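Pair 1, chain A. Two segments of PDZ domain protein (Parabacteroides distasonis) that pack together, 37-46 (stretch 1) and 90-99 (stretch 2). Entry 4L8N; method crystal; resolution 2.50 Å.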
# COMPACT_ATOMS: atom_id res chain seq x y z
N TYR A 37 -28.12 -5.87 -24.44
CA TYR A 37 -29.22 -6.34 -25.28
C TYR A 37 -30.48 -6.68 -24.45
O TYR A 37 -31.45 -7.22 -25.01
CB TYR A 37 -28.75 -7.53 -26.16
CG TYR A 37 -27.74 -7.12 -27.22
CD1 TYR A 37 -28.13 -6.35 -28.31
CD2 TYR A 37 -26.41 -7.49 -27.12
CE1 TYR A 37 -27.21 -5.96 -29.29
CE2 TYR A 37 -25.47 -7.12 -28.09
CZ TYR A 37 -25.88 -6.35 -29.18
OH TYR A 37 -25.01 -5.91 -30.14
N SER A 38 -30.52 -6.26 -23.16
CA SER A 38 -31.65 -6.49 -22.25
C SER A 38 -32.66 -5.33 -22.26
O SER A 38 -32.38 -4.25 -22.78
CB SER A 38 -31.15 -6.71 -20.82
OG SER A 38 -30.58 -5.56 -20.23
N SER A 39 -33.82 -5.56 -21.65
CA SER A 39 -34.88 -4.57 -21.56
C SER A 39 -34.51 -3.49 -20.55
O SER A 39 -34.79 -2.32 -20.81
CB SER A 39 -36.21 -5.23 -21.20
OG SER A 39 -36.64 -6.10 -22.24
N ALA A 40 -33.86 -3.86 -19.43
CA ALA A 40 -33.37 -2.91 -18.43
C ALA A 40 -32.40 -1.89 -19.08
O ALA A 40 -32.51 -0.69 -18.83
CB ALA A 40 -32.69 -3.65 -17.30
N GLU A 41 -31.52 -2.37 -19.99
CA GLU A 41 -30.59 -1.54 -20.75
C GLU A 41 -31.36 -0.50 -21.58
O GLU A 41 -31.12 0.70 -21.45
CB GLU A 41 -29.70 -2.38 -21.67
CG GLU A 41 -28.58 -1.57 -22.30
CD GLU A 41 -27.72 -2.30 -23.31
OE1 GLU A 41 -28.24 -2.65 -24.39
OE2 GLU A 41 -26.51 -2.47 -23.05
N GLN A 42 -32.30 -0.97 -22.39
CA GLN A 42 -33.12 -0.15 -23.27
C GLN A 42 -33.97 0.86 -22.45
O GLN A 42 -34.13 2.00 -22.91
CB GLN A 42 -33.99 -1.09 -24.12
CG GLN A 42 -34.85 -0.40 -25.16
CD GLN A 42 -35.95 -1.33 -25.61
OE1 GLN A 42 -35.78 -2.16 -26.51
NE2 GLN A 42 -37.10 -1.24 -24.93
N ALA A 43 -34.46 0.47 -21.25
CA ALA A 43 -35.29 1.33 -20.38
C ALA A 43 -34.48 2.49 -19.77
O ALA A 43 -35.05 3.48 -19.33
CB ALA A 43 -35.93 0.51 -19.28
N GLY A 44 -33.15 2.36 -19.79
CA GLY A 44 -32.29 3.43 -19.32
C GLY A 44 -31.70 3.25 -17.95
O GLY A 44 -31.21 4.22 -17.38
N ILE A 45 -31.72 2.00 -17.43
CA ILE A 45 -31.08 1.66 -16.16
C ILE A 45 -29.57 1.71 -16.41
O ILE A 45 -29.09 1.12 -17.38
CB ILE A 45 -31.53 0.29 -15.56
CG1 ILE A 45 -33.06 0.22 -15.37
CG2 ILE A 45 -30.78 -0.03 -14.24
CD1 ILE A 45 -33.65 1.00 -14.19
N LYS A 46 -28.84 2.44 -15.57
CA LYS A 46 -27.39 2.64 -15.66
C LYS A 46 -26.69 2.13 -14.40
O LYS A 46 -27.30 2.05 -13.35
CB LYS A 46 -27.06 4.15 -15.87
CG LYS A 46 -27.80 4.82 -17.03
CD LYS A 46 -27.14 4.58 -18.40
CE LYS A 46 -27.95 5.12 -19.57
NZ LYS A 46 -27.98 6.61 -19.60
N SER A 90 -34.85 11.67 -8.22
CA SER A 90 -35.99 10.78 -8.42
C SER A 90 -36.29 10.64 -9.90
O SER A 90 -36.10 11.60 -10.65
CB SER A 90 -37.22 11.25 -7.67
OG SER A 90 -38.11 10.15 -7.53
N LYS A 91 -36.72 9.43 -10.31
CA LYS A 91 -36.99 9.06 -11.70
C LYS A 91 -37.83 7.78 -11.75
O LYS A 91 -37.56 6.82 -11.02
CB LYS A 91 -35.65 8.88 -12.44
CG LYS A 91 -35.64 8.34 -13.85
CD LYS A 91 -34.22 7.82 -14.12
CE LYS A 91 -33.77 7.92 -15.55
NZ LYS A 91 -32.29 8.03 -15.65
N GLN A 92 -38.87 7.77 -12.60
CA GLN A 92 -39.70 6.58 -12.78
C GLN A 92 -39.19 5.79 -13.98
O GLN A 92 -38.97 6.38 -15.04
CB GLN A 92 -41.19 6.94 -12.95
CG GLN A 92 -41.85 7.49 -11.68
CD GLN A 92 -41.83 6.52 -10.51
OE1 GLN A 92 -40.96 6.59 -9.63
NE2 GLN A 92 -42.81 5.62 -10.47
N VAL A 93 -38.91 4.50 -13.80
CA VAL A 93 -38.41 3.66 -14.89
C VAL A 93 -39.22 2.36 -14.95
O VAL A 93 -39.20 1.59 -13.98
CB VAL A 93 -36.88 3.36 -14.82
CG1 VAL A 93 -36.43 2.56 -16.05
CG2 VAL A 93 -36.03 4.63 -14.68
N LEU A 94 -39.91 2.10 -16.09
CA LEU A 94 -40.61 0.83 -16.25
C LEU A 94 -39.68 -0.18 -16.93
O LEU A 94 -39.33 -0.01 -18.12
CB LEU A 94 -41.92 0.99 -17.03
CG LEU A 94 -42.76 -0.29 -17.14
CD1 LEU A 94 -43.52 -0.56 -15.84
CD2 LEU A 94 -43.73 -0.19 -18.28
N VAL A 95 -39.30 -1.23 -16.20
CA VAL A 95 -38.39 -2.23 -16.74
C VAL A 95 -39.18 -3.48 -17.16
O VAL A 95 -39.79 -4.15 -16.33
CB VAL A 95 -37.22 -2.55 -15.76
CG1 VAL A 95 -36.35 -3.70 -16.26
CG2 VAL A 95 -36.38 -1.31 -15.53
N LYS A 96 -39.11 -3.81 -18.46
CA LYS A 96 -39.73 -5.00 -19.03
C LYS A 96 -38.84 -6.20 -18.67
O LYS A 96 -37.62 -6.03 -18.50
CB LYS A 96 -39.97 -4.85 -20.55
CG LYS A 96 -40.86 -3.65 -20.90
CD LYS A 96 -41.49 -3.68 -22.30
CE LYS A 96 -42.58 -2.62 -22.40
NZ LYS A 96 -43.39 -2.74 -23.64
N LYS A 97 -39.44 -7.38 -18.49
CA LYS A 97 -38.68 -8.57 -18.11
C LYS A 97 -38.13 -9.27 -19.34
O LYS A 97 -38.66 -9.12 -20.45
CB LYS A 97 -39.55 -9.55 -17.30
CG LYS A 97 -39.01 -9.85 -15.90
CD LYS A 97 -39.89 -10.84 -15.14
CE LYS A 97 -41.02 -10.23 -14.35
NZ LYS A 97 -41.86 -11.28 -13.71
N ASP A 98 -37.05 -10.04 -19.13
CA ASP A 98 -36.45 -10.81 -20.19
C ASP A 98 -36.68 -12.27 -19.85
O ASP A 98 -36.14 -12.80 -18.87
CB ASP A 98 -34.98 -10.43 -20.41
CG ASP A 98 -34.79 -8.97 -20.79
OD1 ASP A 98 -35.47 -8.52 -21.75
OD2 ASP A 98 -33.99 -8.28 -20.12
N CYS A 99 -37.56 -12.88 -20.64
CA CYS A 99 -38.02 -14.24 -20.43
C CYS A 99 -37.57 -15.16 -21.53
O CYS A 99 -37.38 -14.73 -22.66
CB CYS A 99 -39.54 -14.23 -20.30
SG CYS A 99 -40.20 -12.83 -19.37
O HOH W 1 -37.85 -2.07 -20.94
O HOH W 2 -34.62 -6.38 -18.38
O HOH W 3 -31.14 5.65 -14.98

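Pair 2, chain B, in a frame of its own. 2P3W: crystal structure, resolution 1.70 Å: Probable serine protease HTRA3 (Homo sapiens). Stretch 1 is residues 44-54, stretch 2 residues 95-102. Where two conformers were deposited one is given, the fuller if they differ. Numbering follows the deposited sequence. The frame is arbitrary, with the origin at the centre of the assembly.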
# COMPACT_ATOMS: atom_id res chain seq x y z
N PRO B 44 3.68 -6.19 -1.71
CA PRO B 44 4.64 -7.29 -1.97
C PRO B 44 5.26 -8.03 -0.77
O PRO B 44 5.55 -9.22 -0.89
CB PRO B 44 5.77 -6.61 -2.75
CG PRO B 44 5.46 -5.20 -2.78
CD PRO B 44 4.11 -4.92 -2.35
N ASN B 45 5.54 -7.33 0.31
CA ASN B 45 6.26 -7.96 1.44
C ASN B 45 5.35 -8.02 2.66
O ASN B 45 5.69 -7.54 3.72
CB ASN B 45 7.49 -7.13 1.77
CG ASN B 45 8.55 -7.26 0.69
OD1 ASN B 45 9.04 -8.36 0.46
ND2 ASN B 45 8.89 -6.15 0.03
N SER B 46 4.18 -8.62 2.50
CA SER B 46 3.13 -8.50 3.49
C SER B 46 2.56 -9.86 3.90
O SER B 46 2.76 -10.87 3.21
CB SER B 46 1.97 -7.70 2.89
OG SER B 46 1.43 -8.40 1.79
N PRO B 47 1.85 -9.89 5.03
CA PRO B 47 1.14 -11.11 5.41
C PRO B 47 0.24 -11.67 4.29
O PRO B 47 0.19 -12.89 4.11
CB PRO B 47 0.32 -10.67 6.60
CG PRO B 47 1.14 -9.59 7.20
CD PRO B 47 1.68 -8.84 6.05
N SER B 48 -0.46 -10.79 3.58
CA SER B 48 -1.36 -11.22 2.52
C SER B 48 -0.61 -11.84 1.32
O SER B 48 -1.00 -12.90 0.80
CB SER B 48 -2.30 -10.10 2.11
OG SER B 48 -3.12 -9.70 3.20
N GLN B 49 0.51 -11.24 0.94
CA GLN B 49 1.33 -11.81 -0.13
C GLN B 49 1.90 -13.18 0.29
O GLN B 49 1.78 -14.18 -0.43
CB GLN B 49 2.44 -10.85 -0.56
CG GLN B 49 3.26 -11.37 -1.73
CD GLN B 49 2.47 -11.54 -3.02
OE1 GLN B 49 1.59 -10.73 -3.35
NE2 GLN B 49 2.82 -12.58 -3.79
N ARG B 50 2.47 -13.24 1.49
CA ARG B 50 3.07 -14.48 1.98
C ARG B 50 2.03 -15.59 2.13
O ARG B 50 2.32 -16.78 1.93
CB ARG B 50 3.74 -14.23 3.33
CG ARG B 50 4.96 -13.33 3.27
CD ARG B 50 5.68 -13.24 4.64
NE ARG B 50 4.95 -12.62 5.76
CZ ARG B 50 4.96 -11.31 6.06
NH1 ARG B 50 5.60 -10.44 5.28
NH2 ARG B 50 4.30 -10.86 7.13
N GLY B 51 0.81 -15.19 2.49
CA GLY B 51 -0.26 -16.12 2.82
C GLY B 51 -1.07 -16.62 1.64
O GLY B 51 -1.84 -17.59 1.80
N GLY B 52 -0.90 -15.99 0.47
CA GLY B 52 -1.52 -16.47 -0.78
C GLY B 52 -2.70 -15.68 -1.33
O GLY B 52 -3.33 -16.08 -2.32
N ILE B 53 -3.03 -14.57 -0.69
CA ILE B 53 -4.09 -13.71 -1.18
C ILE B 53 -3.61 -13.01 -2.47
O ILE B 53 -2.43 -12.68 -2.61
CB ILE B 53 -4.54 -12.76 -0.07
CG1 ILE B 53 -5.26 -13.60 1.04
CG2 ILE B 53 -5.45 -11.67 -0.64
CD1 ILE B 53 -5.68 -12.87 2.24
N GLN B 54 -4.54 -12.82 -3.41
CA GLN B 54 -4.25 -12.29 -4.74
C GLN B 54 -5.25 -11.21 -5.10
O GLN B 54 -6.40 -11.23 -4.65
CB GLN B 54 -4.29 -13.40 -5.77
CG GLN B 54 -3.15 -14.38 -5.59
CD GLN B 54 -3.28 -15.66 -6.39
OE1 GLN B 54 -4.16 -15.78 -7.26
NE2 GLN B 54 -2.37 -16.63 -6.14
N LEU B 95 -9.68 -20.83 2.23
CA LEU B 95 -9.42 -20.34 3.61
C LEU B 95 -7.93 -20.04 3.82
O LEU B 95 -7.09 -20.86 3.50
CB LEU B 95 -9.90 -21.35 4.66
CG LEU B 95 -9.85 -20.96 6.15
CD1 LEU B 95 -10.69 -19.71 6.43
CD2 LEU B 95 -10.32 -22.08 7.01
N PHE B 96 -7.64 -18.84 4.34
CA PHE B 96 -6.26 -18.39 4.60
C PHE B 96 -6.15 -18.03 6.08
O PHE B 96 -7.12 -17.64 6.70
CB PHE B 96 -5.91 -17.15 3.77
CG PHE B 96 -5.93 -17.37 2.29
CD1 PHE B 96 -4.89 -17.99 1.65
CD2 PHE B 96 -7.04 -17.01 1.54
CE1 PHE B 96 -4.92 -18.24 0.28
CE2 PHE B 96 -7.07 -17.23 0.15
CZ PHE B 96 -6.01 -17.84 -0.47
N SER B 97 -4.96 -18.23 6.66
CA SER B 97 -4.72 -17.75 8.02
C SER B 97 -3.61 -16.72 7.94
O SER B 97 -2.46 -17.01 7.67
CB SER B 97 -4.40 -18.86 9.02
OG SER B 97 -4.34 -18.28 10.32
N ILE B 98 -4.03 -15.48 8.12
CA ILE B 98 -3.18 -14.33 7.86
C ILE B 98 -2.96 -13.60 9.16
O ILE B 98 -3.87 -12.97 9.69
CB ILE B 98 -3.83 -13.32 6.85
CG1 ILE B 98 -4.23 -14.02 5.52
CG2 ILE B 98 -2.90 -12.17 6.61
CD1 ILE B 98 -3.08 -14.69 4.78
N ALA B 99 -1.74 -13.70 9.70
CA ALA B 99 -1.39 -12.96 10.91
C ALA B 99 -0.97 -11.52 10.62
O ALA B 99 0.02 -11.31 9.90
CB ALA B 99 -0.22 -13.69 11.63
N PRO B 100 -1.70 -10.52 11.16
CA PRO B 100 -1.24 -9.14 10.94
C PRO B 100 0.18 -8.94 11.45
O PRO B 100 0.52 -9.40 12.52
CB PRO B 100 -2.24 -8.28 11.76
CG PRO B 100 -3.49 -9.13 11.81
CD PRO B 100 -2.98 -10.58 11.90
N GLU B 101 1.01 -8.32 10.63
CA GLU B 101 2.37 -7.90 10.99
C GLU B 101 2.30 -6.65 11.85
O GLU B 101 1.52 -5.75 11.58
CB GLU B 101 3.16 -7.61 9.72
CG GLU B 101 4.61 -7.25 9.93
CD GLU B 101 5.45 -7.38 8.63
OE1 GLU B 101 5.05 -8.08 7.64
OE2 GLU B 101 6.53 -6.73 8.60
N VAL B 102 3.12 -6.60 12.90
CA VAL B 102 3.13 -5.48 13.82
C VAL B 102 4.47 -4.73 13.70
O VAL B 102 5.55 -5.33 13.79
CB VAL B 102 2.94 -5.94 15.28
CG1 VAL B 102 2.82 -4.74 16.20
CG2 VAL B 102 1.69 -6.86 15.39
O HOH W 4 7.19 -6.30 5.99
O HOH W 5 2.39 -12.43 9.03
O HOH W 6 -2.45 -18.62 4.94

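In both pairs a short helix lies across a strand and runs roughly against it: the angle between N-to-C directions is 154° in pair 1 (helix 39-43, strand 91-96) and 135° in pair 2 (helix 47-51, strand 95-98), with closest axial approaches of 7.0 and 8.4 Å. Fourteen central residues superpose with an RMSD of 0.7 Å over N, CA and C, and the buried areas are nearly equal, 426 and 424 Å².

The helix ends match in detail. Ser A38 and Ser B46 both occupy the N-cap, where OG accepts from the backbone N three residues on: Glu A41 N to Ser A38 OG is 3.3 Å and weak, Gln B49 N to Ser B46 OG 3.1 Å. At the other end Gly A44 and Gly B52 form Schellman motifs with phi of 102° and 107°, angles at which a CB would be jammed against the preceding carbonyl O.

Beyond the glycine, Ile A45 and Ile B53 coincide, their side-chain centres 0.4 Å apart. Each bridges two strand residues. Ile A45 CD1 lies 3.7 Å from Val A93 CG1, and its CG1 3.7 Å from Val A95 CG2. In pair 2 Ile B53 CD1 is 3.8 Å from Ile B98 CG1, while its CG1 sits over one face of the Phe B96 ring, 4.1 Å from the centroid and 19° off the normal.

The larger strand side chains of pair 2 meet a smaller helix residue. Ala A43 CB contacts Val A93 CG1 at 3.9 Å; its counterpart Gly B51 has no side chain, and Ile B98 CD1 comes to 3.7 Å from Gly B51 CA. An ideal CB there would clash with that CD1 at 2.2 Å.

The first helical turn is tied to the second stretch differently, at the short strands 98-99 and 101-102. Asp A98 receives Ser A39 OG at 2.7 Å on OD1 and Ser A39 N at 3.1 Å on OD2, the latter nearly straight at 169°. The matching Pro B47 has no amide hydrogen to donate; it packs instead, its CB 3.6 Å from Ile B98 CG2 and its CG 3.8 Å from Glu B101 CB. Glu B101, in the place of Asp A98, forms a salt bridge with Arg B50, NH2 to OE1 2.9 Å at the guanidinium edge. The Gln A42 side chain, which matches Arg B50, makes no contact; its nearest approach is NE2 to Lys A96 CD, 5.7 Å.

Water also links the stretches: the O of water 2 is 2.8 Å from Ala A40 N and 2.7 Å from Asp A98 OD2, and the O of water 5 is 3.1 Å from Arg B50 NH2 and 2.8 Å from Ala B99 O.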